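Local coordinates for L-ribulose 3-epimerase (Mesorhizobium loti, PDB 3VYL) that catalyses the epimerisation of ketoses at C3, acting efficiently on L-ribulose and less so on D-psicose and D-tagatose, with a bound manganese ion that is its likely cofactor, at the interface of chains A and B and the interface of chains A and C. Numbering follows the deposited sequence. Chains: chain A/B/C, L-ribulose 3-epimerase.

Contacts 1 and 2 are twin patches of the two-fold A–B interface, with the chains exchanged, about 48 Å apart between the centres of their C-alpha atoms: each chain lays its C-terminal tail on helices 120-139 and 160-170 of the other. Contact 3, about 43 Å from contact 1 and 35 Å from contact 2, joins helix 266-292 of C to the same helix and the A:Phe214 loop of A. That helix runs into the tail used in contacts 1 and 2, so one C-terminal segment serves both interfaces. Together, in the deposited assembly of four copies, they could build a tetramer; the structure alone does not show the oligomer in solution.

Contact 1: the interface of chains A and B. Residues chain A 295, 297; chain B 118-119, 123, 162.
A:Pro297, the C-terminal residue, pushes its pyrrolidine ring against B:Trp123, B:Thr119 and B:Pro118, and this is the tightly packed part of the contact. Its CD carbon stands above the indole plane, outside the rim of the six-membered ring, 3.3 Å from B:Trp123 CE3. The proline and the indole cross at about a right angle, the CD corner of the proline facing the CE3 edge of the indole from above. B:Trp123 has CG anti to its backbone N (chi1 -171°), which swings the six-membered ring toward the incoming tail. Round the ring from the indole, CB of A:Pro297 packs against the backbone of B:Thr119, 3.5 Å from its carbonyl C. B:Pro118 lies a little further off, its CB 3.9 Å from A:Pro297 CG with the two rings again crossed, yet it buries more surface than B:Thr119 or B:Trp123.

The looser part lies two residues back, where A:His295 hides much less surface than the proline. Its backbone O accepts a nearly straight hydrogen bond (164° at H) from the amide NE2 of B:Gln162, 2.9 Å away. The acceptor lies close to the glutamine amide plane, whereas the donor is tilted from the carbonyl plane of the histidine. Apolar support here is slight: A:His295 CB is 3.8 Å from B:Gln162 CG.

In the TIM barrel of chain B, B:Trp123 belongs to helix 120-139 and B:Gln162 to helix 160-170; the tail of chain A, which follows helix 266-292, reaches across to both.

Contact 2: the interface of chains A and B. Residues chain A 123, 159, 161-162; chain B 293-295, 297.
A:Gln162 turns toward B:His295 with chi1 -91° and then runs on extended beyond CG, delivering its amide to the backbone of the neighbouring tail. NE2 donates to the carbonyl O of B:His295 at 3.1 Å, in a nearly straight bond (166° at H) whose acceptor lies close to the amide plane. The other end of the amide is held within its own chain: OE1 of A:Gln162 accepts from the backbone N of A:Thr159 at 2.7 Å, in the carbonyl plane. This second bond is badly bent at the hydrogen, but with NE2 engaged as well it would tend to hold the amide's orientation and keep its N-H directed at chain B. The imidazole of B:His295 is turned steeply against the amide, the two planes 76° apart, and B:Ala293 CB lies over the rim of one face of that ring.

Beside the polar grip, CB of A:Ala161 rests against the carbonyl O of B:Ala293, 3.3 Å away. At the far end, B:Pro297 CD meets A:Trp123 CE3 at 3.5 Å, with the pyrrolidine and indole crossing at about a right angle.

A:Thr159 immediately precedes helix 160-170, and the bond it gives to the side chain of A:Gln162 resembles half of a capping box, tying this helix start to the interface. Helix 120-139 supplies A:Trp123, so the turning tail of chain B, beyond helix 266-292, lies across two outer helices of the chain A barrel.

Contact 3: the interface of chains A and C. Residues chain A 214, 217, 268, 272; chain C 282, 286.
C:Arg286 reaches from helix 266-292 of its chain onto the ring of A:Phe214. At the base, CB lies 3.9 Å from A:Thr217 OG1. The chain then runs extended to NE, and CD sits over the face of the phenyl ring, 3.8 Å from its centroid, in a CH-pi contact. NE passes 3.6 Å from A:Phe214 CE2 while pointing its N-H at C:Glu282 OE2, 2.9 Å away, in a salt bridge within chain C. CZ and NH1 run on past the rim, beyond A:Phe214 CZ, at about the same height, the guanidinium and ring planes 11° apart. At the tip, NH2 approaches A:Ala268 CB and adds a longer bond of 3.3 Å to the same OE2, which thus receives two nitrogens side-on.

The carboxylate also touches the other chain: OE2 lies 3.3 Å from CD2 of A:His272. That imidazole, set with CG anti to its backbone N (chi1 176°), carries the CD2 edge of A:Phe214 on one face and so supports the phenyl ring from its edge. A protonated histidine might be favoured by the nearby carboxylate and disfavoured by the arginine.

An alanine in place of C:Arg286 would probably leave C:Glu282 without its charged mate and open a gap over the face of A:Phe214.

No hydrogen bond crosses this patch; the CH-pi contact, the near-parallel guanidinium at the phenyl rim and apolar packing, with the charge paired inside chain C, appear to hold chains A and C together here.

Contact 1: the interface of chains A and B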
ATOM      1  N   HIS A 295     -20.424   3.651  17.946  1.00 32.67           N
ATOM      2  CA  HIS A 295     -21.451   4.074  16.980  1.00 34.97           C
ATOM      3  C   HIS A 295     -22.826   3.467  17.170  1.00 35.89           C
ATOM      4  O   HIS A 295     -23.511   3.135  16.207  1.00 36.71           O
ATOM      5  CB  HIS A 295     -20.969   3.873  15.548  1.00 34.80           C
ATOM      6  CG  HIS A 295     -19.947   4.885  15.095  1.00 36.41           C
ATOM      7  ND1 HIS A 295     -18.857   4.543  14.373  1.00 37.58           N
ATOM      8  CD2 HIS A 295     -19.874   6.262  15.288  1.00 35.24           C
ATOM      9  CE1 HIS A 295     -18.133   5.647  14.113  1.00 35.96           C
ATOM     10  NE2 HIS A 295     -18.756   6.697  14.676  1.00 35.54           N
ATOM     11  N   PRO A 297     -26.816   3.718  18.155  1.00 42.32           N
ATOM     12  CA  PRO A 297     -27.816   4.797  18.061  1.00 41.41           C
ATOM     13  C   PRO A 297     -28.399   5.201  19.422  1.00 42.82           C
ATOM     14  O   PRO A 297     -28.382   4.452  20.418  1.00 41.34           O
ATOM     15  CB  PRO A 297     -28.918   4.200  17.169  1.00 39.97           C
ATOM     16  CG  PRO A 297     -28.360   2.924  16.620  1.00 40.71           C
ATOM     17  CD  PRO A 297     -27.340   2.453  17.619  1.00 41.10           C
ATOM     18  OXT PRO A 297     -28.904   6.318  19.546  1.00 43.82           O
TER
ATOM     19  N   PRO B 118     -31.132   4.231  11.847  1.00 36.68           N
ATOM     20  CA  PRO B 118     -31.328   3.268  12.936  1.00 34.87           C
ATOM     21  C   PRO B 118     -31.790   3.929  14.242  1.00 34.10           C
ATOM     22  O   PRO B 118     -31.747   5.140  14.347  1.00 35.02           O
ATOM     23  CB  PRO B 118     -29.927   2.659  13.101  1.00 34.32           C
ATOM     24  CG  PRO B 118     -28.995   3.735  12.653  1.00 32.90           C
ATOM     25  CD  PRO B 118     -29.703   4.404  11.509  1.00 35.34           C
ATOM     26  N   THR B 119     -32.223   3.141  15.226  1.00 34.94           N
ATOM     27  CA  THR B 119     -32.613   3.668  16.541  1.00 34.65           C
ATOM     28  C   THR B 119     -32.104   2.742  17.639  1.00 37.29           C
ATOM     29  O   THR B 119     -31.844   1.564  17.381  1.00 38.52           O
ATOM     30  CB  THR B 119     -34.150   3.832  16.702  1.00 33.41           C
ATOM     31  OG1 THR B 119     -34.775   2.549  16.855  1.00 34.36           O
ATOM     32  CG2 THR B 119     -34.776   4.584  15.527  1.00 31.50           C
ATOM     33  N   TRP B 123     -31.849  -1.508  17.815  1.00 37.25           N
ATOM     34  CA  TRP B 123     -30.673  -2.150  18.387  1.00 36.28           C
ATOM     35  C   TRP B 123     -31.065  -3.115  19.472  1.00 36.82           C
ATOM     36  O   TRP B 123     -30.934  -4.333  19.306  1.00 38.85           O
ATOM     37  CB  TRP B 123     -29.718  -1.087  18.908  1.00 34.88           C
ATOM     38  CG  TRP B 123     -28.354  -1.578  19.338  1.00 33.32           C
ATOM     39  CD1 TRP B 123     -28.022  -2.257  20.509  1.00 34.36           C
ATOM     40  CD2 TRP B 123     -27.081  -1.399  18.633  1.00 32.95           C
ATOM     41  NE1 TRP B 123     -26.678  -2.516  20.566  1.00 33.27           N
ATOM     42  CE2 TRP B 123     -26.054  -2.032  19.473  1.00 33.25           C
ATOM     43  CE3 TRP B 123     -26.702  -0.803  17.436  1.00 32.46           C
ATOM     44  CZ2 TRP B 123     -24.717  -2.051  19.108  1.00 33.05           C
ATOM     45  CZ3 TRP B 123     -25.355  -0.830  17.081  1.00 32.31           C
ATOM     46  CH2 TRP B 123     -24.385  -1.439  17.899  1.00 32.70           C
ATOM     47  N   GLN B 162     -19.282  -1.787  16.235  1.00 29.52           N
ATOM     48  CA  GLN B 162     -20.718  -1.842  16.493  1.00 30.63           C
ATOM     49  C   GLN B 162     -21.116  -3.276  16.827  1.00 31.94           C
ATOM     50  O   GLN B 162     -21.762  -3.534  17.857  1.00 31.37           O
ATOM     51  CB  GLN B 162     -21.518  -1.340  15.294  1.00 29.50           C
ATOM     52  CG  GLN B 162     -21.459   0.161  15.054  1.00 28.93           C
ATOM     53  CD  GLN B 162     -22.154   0.551  13.770  1.00 30.18           C
ATOM     54  OE1 GLN B 162     -22.062  -0.158  12.774  1.00 32.92           O
ATOM     55  NE2 GLN B 162     -22.858   1.675  13.781  1.00 30.72           N
TER

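Contact 2: the interface of chains A and B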
ATOM      1  N   TRP A 123      29.114 -10.304  19.774  1.00 39.65           N
ATOM      2  CA  TRP A 123      27.833 -10.053  20.438  1.00 41.85           C
ATOM      3  C   TRP A 123      27.991  -9.871  21.929  1.00 41.36           C
ATOM      4  O   TRP A 123      27.642  -8.816  22.471  1.00 38.47           O
ATOM      5  CB  TRP A 123      26.864 -11.199  20.134  1.00 44.34           C
ATOM      6  CG  TRP A 123      25.446 -10.977  20.600  1.00 45.30           C
ATOM      7  CD1 TRP A 123      24.942 -11.122  21.888  1.00 46.14           C
ATOM      8  CD2 TRP A 123      24.291 -10.581  19.783  1.00 45.99           C
ATOM      9  NE1 TRP A 123      23.602 -10.845  21.925  1.00 46.83           N
ATOM     10  CE2 TRP A 123      23.149 -10.510  20.697  1.00 47.07           C
ATOM     11  CE3 TRP A 123      24.099 -10.282  18.437  1.00 46.54           C
ATOM     12  CZ2 TRP A 123      21.876 -10.166  20.258  1.00 47.29           C
ATOM     13  CZ3 TRP A 123      22.813  -9.930  18.008  1.00 45.21           C
ATOM     14  CH2 TRP A 123      21.732  -9.870  18.900  1.00 46.67           C
ATOM     15  N   THR A 159      18.210  -5.753  12.948  1.00 30.70           N
ATOM     16  CA  THR A 159      16.792  -6.071  13.101  1.00 30.72           C
ATOM     17  C   THR A 159      16.279  -5.705  14.499  1.00 30.91           C
ATOM     18  O   THR A 159      17.009  -5.844  15.487  1.00 32.34           O
ATOM     19  CB  THR A 159      16.579  -7.550  12.714  1.00 32.09           C
ATOM     20  OG1 THR A 159      15.967  -7.614  11.414  1.00 34.05           O
ATOM     21  CG2 THR A 159      15.737  -8.316  13.712  1.00 32.48           C
ATOM     22  N   ALA A 161      14.193  -7.203  16.356  1.00 30.25           N
ATOM     23  CA  ALA A 161      14.247  -8.430  17.145  1.00 31.09           C
ATOM     24  C   ALA A 161      15.660  -8.754  17.635  1.00 31.72           C
ATOM     25  O   ALA A 161      15.818  -9.243  18.747  1.00 32.41           O
ATOM     26  CB  ALA A 161      13.664  -9.598  16.362  1.00 31.74           C
ATOM     27  N   GLN A 162      16.675  -8.477  16.814  1.00 33.23           N
ATOM     28  CA  GLN A 162      18.085  -8.620  17.226  1.00 34.24           C
ATOM     29  C   GLN A 162      18.382  -7.703  18.399  1.00 35.43           C
ATOM     30  O   GLN A 162      19.106  -8.080  19.324  1.00 37.49           O
ATOM     31  CB  GLN A 162      19.052  -8.282  16.088  1.00 31.67           C
ATOM     32  CG  GLN A 162      19.476  -9.451  15.217  1.00 30.77           C
ATOM     33  CD  GLN A 162      20.076  -9.004  13.891  1.00 31.09           C
ATOM     34  OE1 GLN A 162      19.779  -7.914  13.394  1.00 31.28           O
ATOM     35  NE2 GLN A 162      20.920  -9.848  13.310  1.00 29.73           N
TER
ATOM     36  N   ALA B 293      12.277 -13.628  14.599  1.00 32.40           N
ATOM     37  CA  ALA B 293      13.545 -14.349  14.514  1.00 32.25           C
ATOM     38  C   ALA B 293      14.619 -13.485  15.135  1.00 34.08           C
ATOM     39  O   ALA B 293      14.777 -12.314  14.776  1.00 35.33           O
ATOM     40  CB  ALA B 293      13.903 -14.692  13.077  1.00 29.82           C
ATOM     41  N   ARG B 294      15.341 -14.067  16.082  1.00 36.11           N
ATOM     42  CA  ARG B 294      16.391 -13.366  16.800  1.00 36.45           C
ATOM     43  C   ARG B 294      17.618 -13.089  15.922  1.00 35.20           C
ATOM     44  O   ARG B 294      18.214 -12.015  16.011  1.00 34.20           O
ATOM     45  CB  ARG B 294      16.740 -14.131  18.084  1.00 38.68           C
ATOM     46  CG  ARG B 294      15.573 -14.123  19.071  1.00 43.06           C
ATOM     47  CD  ARG B 294      15.691 -15.162  20.181  1.00 46.04           C
ATOM     48  NE  ARG B 294      16.304 -14.622  21.397  1.00 46.40           N
ATOM     49  CZ  ARG B 294      17.532 -14.916  21.820  1.00 47.68           C
ATOM     50  NH1 ARG B 294      18.295 -15.770  21.134  1.00 49.17           N
ATOM     51  NH2 ARG B 294      17.999 -14.362  22.935  1.00 46.43           N
ATOM     52  N   HIS B 295      17.960 -14.035  15.048  1.00 34.57           N
ATOM     53  CA  HIS B 295      19.160 -13.942  14.205  1.00 34.42           C
ATOM     54  C   HIS B 295      20.374 -13.576  15.015  1.00 36.37           C
ATOM     55  O   HIS B 295      21.077 -12.608  14.703  1.00 37.69           O
ATOM     56  CB  HIS B 295      18.975 -12.948  13.045  1.00 32.84           C
ATOM     57  CG  HIS B 295      17.988 -13.396  11.983  1.00 30.70           C
ATOM     58  ND1 HIS B 295      17.869 -14.683  11.586  1.00 30.02           N
ATOM     59  CD2 HIS B 295      17.078 -12.669  11.225  1.00 28.62           C
ATOM     60  CE1 HIS B 295      16.920 -14.773  10.640  1.00 28.89           C
ATOM     61  NE2 HIS B 295      16.440 -13.537  10.418  1.00 28.65           N
ATOM     62  N   PRO B 297      24.138 -14.510  16.138  1.00 40.15           N
ATOM     63  CA  PRO B 297      25.210 -15.328  15.563  1.00 41.41           C
ATOM     64  C   PRO B 297      25.665 -16.435  16.513  1.00 44.86           C
ATOM     65  O   PRO B 297      25.553 -16.298  17.742  1.00 46.11           O
ATOM     66  CB  PRO B 297      26.341 -14.323  15.323  1.00 39.59           C
ATOM     67  CG  PRO B 297      26.063 -13.190  16.242  1.00 40.34           C
ATOM     68  CD  PRO B 297      24.579 -13.134  16.429  1.00 40.25           C
ATOM     69  OXT PRO B 297      26.140 -17.486  16.061  1.00 45.19           O
TER

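Contact 3: the interface of chains A and C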
ATOM      1  N   PHE A 214      13.217  13.729   0.495  1.00 21.83           N
ATOM      2  CA  PHE A 214      11.926  14.210   0.975  1.00 23.12           C
ATOM      3  C   PHE A 214      11.045  13.035   1.416  1.00 23.67           C
ATOM      4  O   PHE A 214      10.969  11.992   0.740  1.00 23.93           O
ATOM      5  CB  PHE A 214      11.172  14.960  -0.125  1.00 24.47           C
ATOM      6  CG  PHE A 214      11.496  16.428  -0.233  1.00 25.65           C
ATOM      7  CD1 PHE A 214      12.513  16.879  -1.076  1.00 26.61           C
ATOM      8  CD2 PHE A 214      10.736  17.372   0.441  1.00 26.17           C
ATOM      9  CE1 PHE A 214      12.782  18.242  -1.209  1.00 26.68           C
ATOM     10  CE2 PHE A 214      11.001  18.736   0.312  1.00 26.36           C
ATOM     11  CZ  PHE A 214      12.021  19.172  -0.515  1.00 25.92           C
ATOM     12  N   THR A 217       8.312  10.716  -0.765  1.00 22.29           N
ATOM     13  CA  THR A 217       8.870  10.847  -2.097  1.00 22.03           C
ATOM     14  C   THR A 217       9.560   9.522  -2.499  1.00 21.47           C
ATOM     15  O   THR A 217      10.198   9.407  -3.546  1.00 20.32           O
ATOM     16  CB  THR A 217       9.767  12.111  -2.087  1.00 21.80           C
ATOM     17  OG1 THR A 217       9.135  13.130  -2.861  1.00 23.68           O
ATOM     18  CG2 THR A 217      11.121  11.873  -2.601  1.00 21.03           C
ATOM     19  N   ALA A 268      12.736  24.238   2.804  1.00 28.74           N
ATOM     20  CA  ALA A 268      11.561  23.625   2.198  1.00 29.05           C
ATOM     21  C   ALA A 268      11.444  22.177   2.675  1.00 29.81           C
ATOM     22  O   ALA A 268      10.401  21.751   3.161  1.00 29.05           O
ATOM     23  CB  ALA A 268      11.638  23.692   0.682  1.00 28.38           C
ATOM     24  N   HIS A 272       8.430  20.888   5.123  1.00 29.82           N
ATOM     25  CA  HIS A 272       7.656  19.781   4.547  1.00 27.93           C
ATOM     26  C   HIS A 272       7.665  18.571   5.445  1.00 27.67           C
ATOM     27  O   HIS A 272       6.628  17.946   5.681  1.00 27.80           O
ATOM     28  CB  HIS A 272       8.194  19.409   3.178  1.00 25.89           C
ATOM     29  CG  HIS A 272       7.519  18.213   2.563  1.00 26.15           C
ATOM     30  ND1 HIS A 272       7.894  16.944   2.838  1.00 25.86           N
ATOM     31  CD2 HIS A 272       6.472  18.123   1.653  1.00 24.24           C
ATOM     32  CE1 HIS A 272       7.128  16.097   2.134  1.00 24.28           C
ATOM     33  NE2 HIS A 272       6.262  16.820   1.410  1.00 23.60           N
TER
ATOM     34  N   GLU C 282       1.430  18.229  -3.452  1.00 28.98           N
ATOM     35  CA  GLU C 282       2.815  18.700  -3.423  1.00 30.40           C
ATOM     36  C   GLU C 282       3.765  17.503  -3.445  1.00 30.04           C
ATOM     37  O   GLU C 282       4.648  17.429  -4.291  1.00 29.11           O
ATOM     38  CB  GLU C 282       3.116  19.588  -2.206  1.00 31.53           C
ATOM     39  CG  GLU C 282       4.533  20.149  -2.236  1.00 33.89           C
ATOM     40  CD  GLU C 282       4.994  20.786  -0.930  1.00 36.50           C
ATOM     41  OE1 GLU C 282       4.225  21.569  -0.322  1.00 40.50           O
ATOM     42  OE2 GLU C 282       6.153  20.534  -0.530  1.00 34.42           O
ATOM     43  N   ARG C 286       6.700  16.515  -6.278  1.00 26.69           N
ATOM     44  CA  ARG C 286       8.130  16.378  -6.006  1.00 27.97           C
ATOM     45  C   ARG C 286       8.631  14.990  -6.431  1.00 28.87           C
ATOM     46  O   ARG C 286       9.728  14.855  -6.982  1.00 30.30           O
ATOM     47  CB  ARG C 286       8.440  16.620  -4.522  1.00 28.40           C
ATOM     48  CG  ARG C 286       8.164  18.037  -4.016  1.00 27.71           C
ATOM     49  CD  ARG C 286       8.643  18.189  -2.578  1.00 28.96           C
ATOM     50  NE  ARG C 286       8.427  19.537  -2.032  1.00 29.94           N
ATOM     51  CZ  ARG C 286       9.211  20.589  -2.279  1.00 28.71           C
ATOM     52  NH1 ARG C 286      10.259  20.467  -3.085  1.00 27.67           N
ATOM     53  NH2 ARG C 286       8.931  21.768  -1.742  1.00 27.26           N
TER